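Local coordinates for protein oxaloacetate acetyl hydrolase (Cryphonectria parasitica, PDB 3LYE) that belongs to the phosphoenolpyruvate phosphomutase family of TIM-barrel proteins and is modelled here as a four-chain assembly with bound calcium ions, at residues K137-S141 with D170-L175; P30-D34 with A249-A254; A206-V210 with A238-R242. All blocks are in the same frame, centred on the assembly; numbering follows the deposited sequence.

Interaction 1 (K137-S141 with D170-L175); sequences KKVVS and DALQSL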
# COMPACT_ATOMS: atom_id res chain seq x y z
N LYS A 137 -30.99 2.07 -8.69
CA LYS A 137 -30.24 1.50 -7.56
C LYS A 137 -30.82 0.15 -7.16
O LYS A 137 -31.91 0.05 -6.60
CB LYS A 137 -30.23 2.47 -6.40
CG LYS A 137 -29.14 2.15 -5.42
CD LYS A 137 -28.70 3.38 -4.65
CE LYS A 137 -29.83 3.94 -3.81
NZ LYS A 137 -29.35 4.93 -2.81
N LYS A 138 -30.02 -0.89 -7.39
CA LYS A 138 -30.38 -2.27 -7.12
C LYS A 138 -29.91 -2.83 -5.81
O LYS A 138 -28.78 -2.60 -5.42
CB LYS A 138 -29.75 -3.14 -8.20
CG LYS A 138 -30.62 -4.25 -8.71
CD LYS A 138 -31.74 -3.68 -9.56
CE LYS A 138 -32.34 -4.73 -10.48
NZ LYS A 138 -32.92 -5.90 -9.75
N VAL A 139 -30.77 -3.61 -5.16
CA VAL A 139 -30.39 -4.21 -3.89
C VAL A 139 -30.51 -5.73 -3.96
O VAL A 139 -31.24 -6.28 -4.79
CB VAL A 139 -31.25 -3.71 -2.72
CG1 VAL A 139 -31.02 -2.25 -2.48
CG2 VAL A 139 -32.72 -4.04 -2.92
N VAL A 140 -29.79 -6.39 -3.06
CA VAL A 140 -29.81 -7.84 -3.00
C VAL A 140 -31.05 -8.24 -2.22
O VAL A 140 -31.77 -7.40 -1.70
CB VAL A 140 -28.54 -8.42 -2.31
CG1 VAL A 140 -27.28 -8.07 -3.11
CG2 VAL A 140 -28.43 -7.92 -0.86
N SER A 141 -31.32 -9.54 -2.17
CA SER A 141 -32.47 -10.01 -1.43
C SER A 141 -32.30 -9.74 0.07
O SER A 141 -31.19 -9.54 0.56
CB SER A 141 -32.64 -11.50 -1.66
OG SER A 141 -31.62 -12.22 -1.02
N ASP A 170 -30.61 0.63 0.90
CA ASP A 170 -30.75 1.44 -0.29
C ASP A 170 -31.99 0.97 -1.06
O ASP A 170 -32.14 1.28 -2.23
CB ASP A 170 -29.54 1.21 -1.17
CG ASP A 170 -28.34 1.98 -0.70
OD1 ASP A 170 -28.35 3.21 -0.87
OD2 ASP A 170 -27.40 1.38 -0.16
N ALA A 171 -32.89 0.25 -0.39
CA ALA A 171 -34.10 -0.27 -1.02
C ALA A 171 -35.28 0.69 -1.27
O ALA A 171 -36.23 0.30 -1.95
CB ALA A 171 -34.63 -1.46 -0.20
N LEU A 172 -35.24 1.91 -0.76
CA LEU A 172 -36.38 2.81 -0.97
C LEU A 172 -36.86 3.02 -2.39
O LEU A 172 -38.04 2.87 -2.67
CB LEU A 172 -36.11 4.17 -0.33
CG LEU A 172 -37.31 5.12 -0.28
CD1 LEU A 172 -38.39 4.63 0.68
CD2 LEU A 172 -36.84 6.49 0.14
N GLN A 173 -35.94 3.32 -3.29
CA GLN A 173 -36.28 3.57 -4.69
C GLN A 173 -36.92 2.40 -5.41
O GLN A 173 -38.00 2.53 -6.00
CB GLN A 173 -34.99 3.96 -5.41
CG GLN A 173 -35.13 4.48 -6.83
CD GLN A 173 -33.78 4.92 -7.38
OE1 GLN A 173 -33.66 5.24 -8.57
NE2 GLN A 173 -32.76 4.93 -6.52
N SER A 174 -36.28 1.24 -5.35
CA SER A 174 -36.80 0.07 -6.02
C SER A 174 -37.84 -0.79 -5.33
O SER A 174 -38.65 -1.42 -6.01
CB SER A 174 -35.63 -0.83 -6.42
OG SER A 174 -35.03 -1.42 -5.28
N LEU A 175 -37.85 -0.77 -4.00
CA LEU A 175 -38.79 -1.59 -3.23
C LEU A 175 -39.75 -0.86 -2.32
O LEU A 175 -40.75 -1.44 -1.90
CB LEU A 175 -38.00 -2.61 -2.42
CG LEU A 175 -37.16 -3.53 -3.31
CD1 LEU A 175 -36.36 -4.57 -2.50
CD2 LEU A 175 -38.06 -4.21 -4.33
O HOH W 1 -33.41 0.66 -4.55
O HOH W 2 -33.65 -3.70 -6.18
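A salt bridge, a small apolar patch and two bridging waters join a loop to a strand-to-helix turn at the C-terminal end of a TIM barrel: 137-141, which leads into helix 142-158, and 170-175, which follows strand 164-169 and turns into the short helix 172-175. The lysine suits its place because its long side chain can carry the ammonium NZ across to the carboxylate of Asp-170; nearer the backbone, Lys-137 CB lies 3.5 Å from Gln-173 NE2. That buried acid is well balanced, since its other carboxylate oxygen pairs with Arg-168. Val-139, a compact beta-branched residue, fits the hollow between the start of the turn and the helix; its CG2 packs 3.7 Å from Leu-175 CD1 and 4.2 Å from Ala-171 CB, where a small residue lets the two segments come close. Water 1 donates to Lys-137 O (2.6 Å) and to Asp-170 O (2.7 Å) and accepts from Ser-174 N (3.0 Å), so backbone groups too far apart to pair directly are still satisfied. Water 2 accepts from Val-139 N at 3.1 Å and hydrogen-bonds Ser-174 OG at 2.8 Å. The charged link itself is short, with Lys-137 NZ donating to Asp-170 OD1 at 2.8 Å.

Interaction 2 (P30-D34 with A249-A254); sequences PGVYD and ATLAPA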
# COMPACT_ATOMS: atom_id res chain seq x y z
N PRO A 30 -19.06 15.38 10.23
CA PRO A 30 -18.79 15.90 8.89
C PRO A 30 -18.06 14.86 8.04
O PRO A 30 -17.22 14.10 8.56
CB PRO A 30 -17.84 17.07 9.15
CG PRO A 30 -17.22 16.75 10.46
CD PRO A 30 -18.30 16.07 11.26
N GLY A 31 -18.40 14.81 6.76
CA GLY A 31 -17.74 13.89 5.84
C GLY A 31 -16.38 14.42 5.45
O GLY A 31 -16.25 15.48 4.88
N VAL A 32 -15.36 13.64 5.77
CA VAL A 32 -13.97 13.90 5.51
C VAL A 32 -13.46 12.82 4.56
O VAL A 32 -14.01 11.74 4.50
CB VAL A 32 -13.14 14.06 6.78
CG1 VAL A 32 -13.68 15.20 7.64
CG2 VAL A 32 -13.09 12.79 7.56
N TYR A 33 -12.36 13.11 3.89
CA TYR A 33 -11.86 12.19 2.89
C TYR A 33 -10.36 12.08 2.75
O TYR A 33 -9.88 11.30 1.92
CB TYR A 33 -12.40 12.66 1.52
CG TYR A 33 -11.90 13.99 1.06
CD1 TYR A 33 -10.73 14.08 0.32
CD2 TYR A 33 -12.58 15.16 1.36
CE1 TYR A 33 -10.25 15.29 -0.10
CE2 TYR A 33 -12.11 16.39 0.93
CZ TYR A 33 -10.93 16.46 0.20
OH TYR A 33 -10.50 17.68 -0.27
N ASP A 34 -9.62 12.83 3.55
CA ASP A 34 -8.17 12.84 3.49
C ASP A 34 -7.63 13.44 4.77
O ASP A 34 -8.42 13.78 5.69
CB ASP A 34 -7.64 13.55 2.24
CG ASP A 34 -7.68 15.07 2.33
OD1 ASP A 34 -6.86 15.72 1.63
OD2 ASP A 34 -8.53 15.61 3.08
N ALA A 249 -19.49 17.14 2.43
CA ALA A 249 -19.34 18.39 3.16
C ALA A 249 -18.00 19.04 2.95
O ALA A 249 -17.89 20.25 3.10
CB ALA A 249 -19.51 18.18 4.64
N THR A 250 -16.95 18.24 2.70
CA THR A 250 -15.64 18.83 2.49
C THR A 250 -15.13 18.66 1.07
O THR A 250 -14.46 19.56 0.57
CB THR A 250 -14.60 18.33 3.53
OG1 THR A 250 -14.38 16.92 3.42
CG2 THR A 250 -15.03 18.66 4.97
N LEU A 251 -15.51 17.57 0.39
CA LEU A 251 -15.04 17.36 -0.98
C LEU A 251 -15.58 18.42 -1.92
O LEU A 251 -14.86 18.95 -2.77
CB LEU A 251 -15.46 15.96 -1.47
CG LEU A 251 -14.78 15.47 -2.75
CD1 LEU A 251 -13.37 15.03 -2.48
CD2 LEU A 251 -15.54 14.34 -3.34
N ALA A 252 -16.86 18.76 -1.78
CA ALA A 252 -17.53 19.78 -2.63
C ALA A 252 -16.91 21.17 -2.52
O ALA A 252 -16.50 21.73 -3.54
CB ALA A 252 -19.05 19.78 -2.41
N PRO A 253 -16.80 21.73 -1.32
CA PRO A 253 -16.18 23.06 -1.28
C PRO A 253 -14.71 23.00 -1.66
O PRO A 253 -14.22 23.99 -2.19
CB PRO A 253 -16.35 23.49 0.18
CG PRO A 253 -16.58 22.17 0.95
CD PRO A 253 -17.36 21.33 -0.01
N ALA A 254 -14.00 21.90 -1.39
CA ALA A 254 -12.59 21.84 -1.78
C ALA A 254 -12.54 21.98 -3.32
O ALA A 254 -11.73 22.73 -3.85
CB ALA A 254 -11.99 20.53 -1.35
O HOH W 3 -16.79 15.18 1.97
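Polar contacts come first. Thr-250 OG1 donates a 2.8 Å hydrogen bond to Gly-31 O, so a carbonyl at the end of strand 27-32 is paired with a side chain just ahead of helix 251-268. Water 3 reinforces this link, donating to Gly-31 O at 3.0 Å and accepting from Leu-251 N at 3.1 Å. Threonine serves well here: its hydroxyl satisfies the strand in a buried setting. The backbones run close, Gly-31 CA lying 5.5 Å from Ala-249 CA.

A second group surrounds the Tyr-33 ring. Leu-251 CD1 sits 3.7 Å from the centroid of the Tyr-33 ring, nearly on the ring normal, a CH-pi contact over one face, while Thr-250 OG1 meets the ring edge 3.3 Å from Tyr-33 CD2. Farther along the helix, the small Ala-254 admits the phenol, its CB in apolar contact 4.5 Å from Tyr-33 CZ.

A second subunit covers the contact: its Leu-262 packs on Pro-30 and its Ile-258 on Thr-250, consistent with the last-helix swapping known in this superfamily. The contact links the end of the first TIM-barrel strand to the connection between the adjacent last strand, 243-247, and helix 251-268.

Interaction 3 (A206-V210 with A238-R242); sequences AAAAV and AMGFR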
# COMPACT_ATOMS: atom_id res chain seq x y z
N ALA A 206 -38.74 10.94 6.65
CA ALA A 206 -37.60 10.77 7.55
C ALA A 206 -38.08 10.62 9.00
O ALA A 206 -37.64 9.72 9.72
CB ALA A 206 -36.63 11.95 7.44
N ALA A 207 -39.01 11.48 9.43
CA ALA A 207 -39.52 11.42 10.80
C ALA A 207 -40.28 10.14 11.08
O ALA A 207 -40.26 9.63 12.21
CB ALA A 207 -40.40 12.63 11.09
N ALA A 208 -40.93 9.62 10.05
CA ALA A 208 -41.71 8.40 10.18
C ALA A 208 -40.82 7.19 10.33
O ALA A 208 -41.16 6.26 11.07
CB ALA A 208 -42.62 8.23 8.98
N ALA A 209 -39.69 7.17 9.64
CA ALA A 209 -38.80 6.02 9.76
C ALA A 209 -38.27 5.98 11.19
O ALA A 209 -38.15 4.92 11.80
CB ALA A 209 -37.65 6.13 8.78
N VAL A 210 -37.94 7.15 11.73
CA VAL A 210 -37.44 7.21 13.10
C VAL A 210 -38.50 6.64 14.06
O VAL A 210 -38.20 5.85 14.95
CB VAL A 210 -37.09 8.65 13.52
CG1 VAL A 210 -36.81 8.67 15.01
CG2 VAL A 210 -35.88 9.18 12.73
N ALA A 238 -34.77 17.17 16.23
CA ALA A 238 -36.16 17.15 16.65
C ALA A 238 -36.92 15.92 16.10
O ALA A 238 -37.83 15.40 16.76
CB ALA A 238 -36.84 18.45 16.25
N MET A 239 -36.50 15.44 14.92
CA MET A 239 -37.11 14.26 14.28
C MET A 239 -36.75 12.99 15.07
O MET A 239 -37.40 11.96 14.91
CB MET A 239 -36.54 14.04 12.86
CG MET A 239 -37.19 14.89 11.76
SD MET A 239 -36.46 14.61 10.11
CE MET A 239 -34.72 14.89 10.33
N GLY A 240 -35.69 13.06 15.88
CA GLY A 240 -35.26 11.94 16.70
C GLY A 240 -34.04 11.14 16.24
O GLY A 240 -33.73 10.12 16.84
N PHE A 241 -33.39 11.57 15.18
CA PHE A 241 -32.20 10.87 14.70
C PHE A 241 -31.12 10.96 15.76
O PHE A 241 -31.07 11.92 16.52
CB PHE A 241 -31.71 11.51 13.38
CG PHE A 241 -32.52 11.12 12.17
CD1 PHE A 241 -32.32 9.90 11.56
CD2 PHE A 241 -33.47 11.98 11.64
CE1 PHE A 241 -33.08 9.52 10.48
CE2 PHE A 241 -34.21 11.62 10.54
CZ PHE A 241 -34.01 10.39 9.96
N ARG A 242 -30.23 9.97 15.82
CA ARG A 242 -29.14 9.98 16.80
C ARG A 242 -27.79 10.31 16.19
O ARG A 242 -26.90 10.72 16.90
CB ARG A 242 -29.06 8.67 17.58
CG ARG A 242 -30.24 8.49 18.52
CD ARG A 242 -30.41 9.64 19.56
NE ARG A 242 -29.15 10.06 20.11
CZ ARG A 242 -28.34 9.33 20.86
NH1 ARG A 242 -28.72 8.11 21.25
NH2 ARG A 242 -27.14 9.82 21.21
O HOH W 4 -39.92 10.87 14.53
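The helix 203-213 offers a surface with one deep bump and two shallow ones. Val-210 is the bump: its CG1 presses to 3.3 Å from Met-239 O and 3.9 Å from Gly-240 O, and its CG2 lies 3.5 Å from the centroid of the Phe-241 ring, 8° off the ring normal, a CH-pi contact over the face. The valine thus fills the hollow formed by the turn backbone and the aromatic ring.

One turn earlier the helix is low, and the other segment supplies the bulk. Met-239, long and flexible, lies along the alanines, with SD 3.8 Å from Ala-206 CB and CG 4.0 Å from Ala-207 CB. Phe-241 reaches the same place, its CE2 being 3.9 Å from Ala-206 CB. These methyl groups are small enough for the CA atoms of Ala-207 and Met-239 to come within 5.1 Å.

Gly-240 ends helix 233-239 in a Schellman motif with positive phi; a beta carbon there would clash with Val-210 CG1 and with the preceding carbonyl oxygen. At the margin, water 4 donates to both Ala-207 O (2.7 Å) and Met-239 O (2.8 Å). Met-239 and Phe-241 also touch Leu-220 of strand 219-223. Neighbouring outer helices packed together over the strand between them, as here, are characteristic of the beta-alpha repeats of a TIM barrel.

From the N terminus, residues 30-34 at the end of the first strand open the widest loop, which interaction 2 closes when the chain reaches 249-254. The other two contacts fall within it, one after the other, and none cross. Interaction 1 closes a loop of 28 intervening residues holding helix 142-158 and strand 164-169; interaction 3 then closes one of 27, holding strand 219-223 and most of helix 233-239. Interaction 2 joins the end of the first strand to the start of helix 251-268, beyond the last strand and beside another subunit, interaction 1 ties a loop to a strand-to-helix turn at the barrel's C-terminal end, and interaction 3 pairs outer helices. Their centres lie about 21 to 27 Å apart.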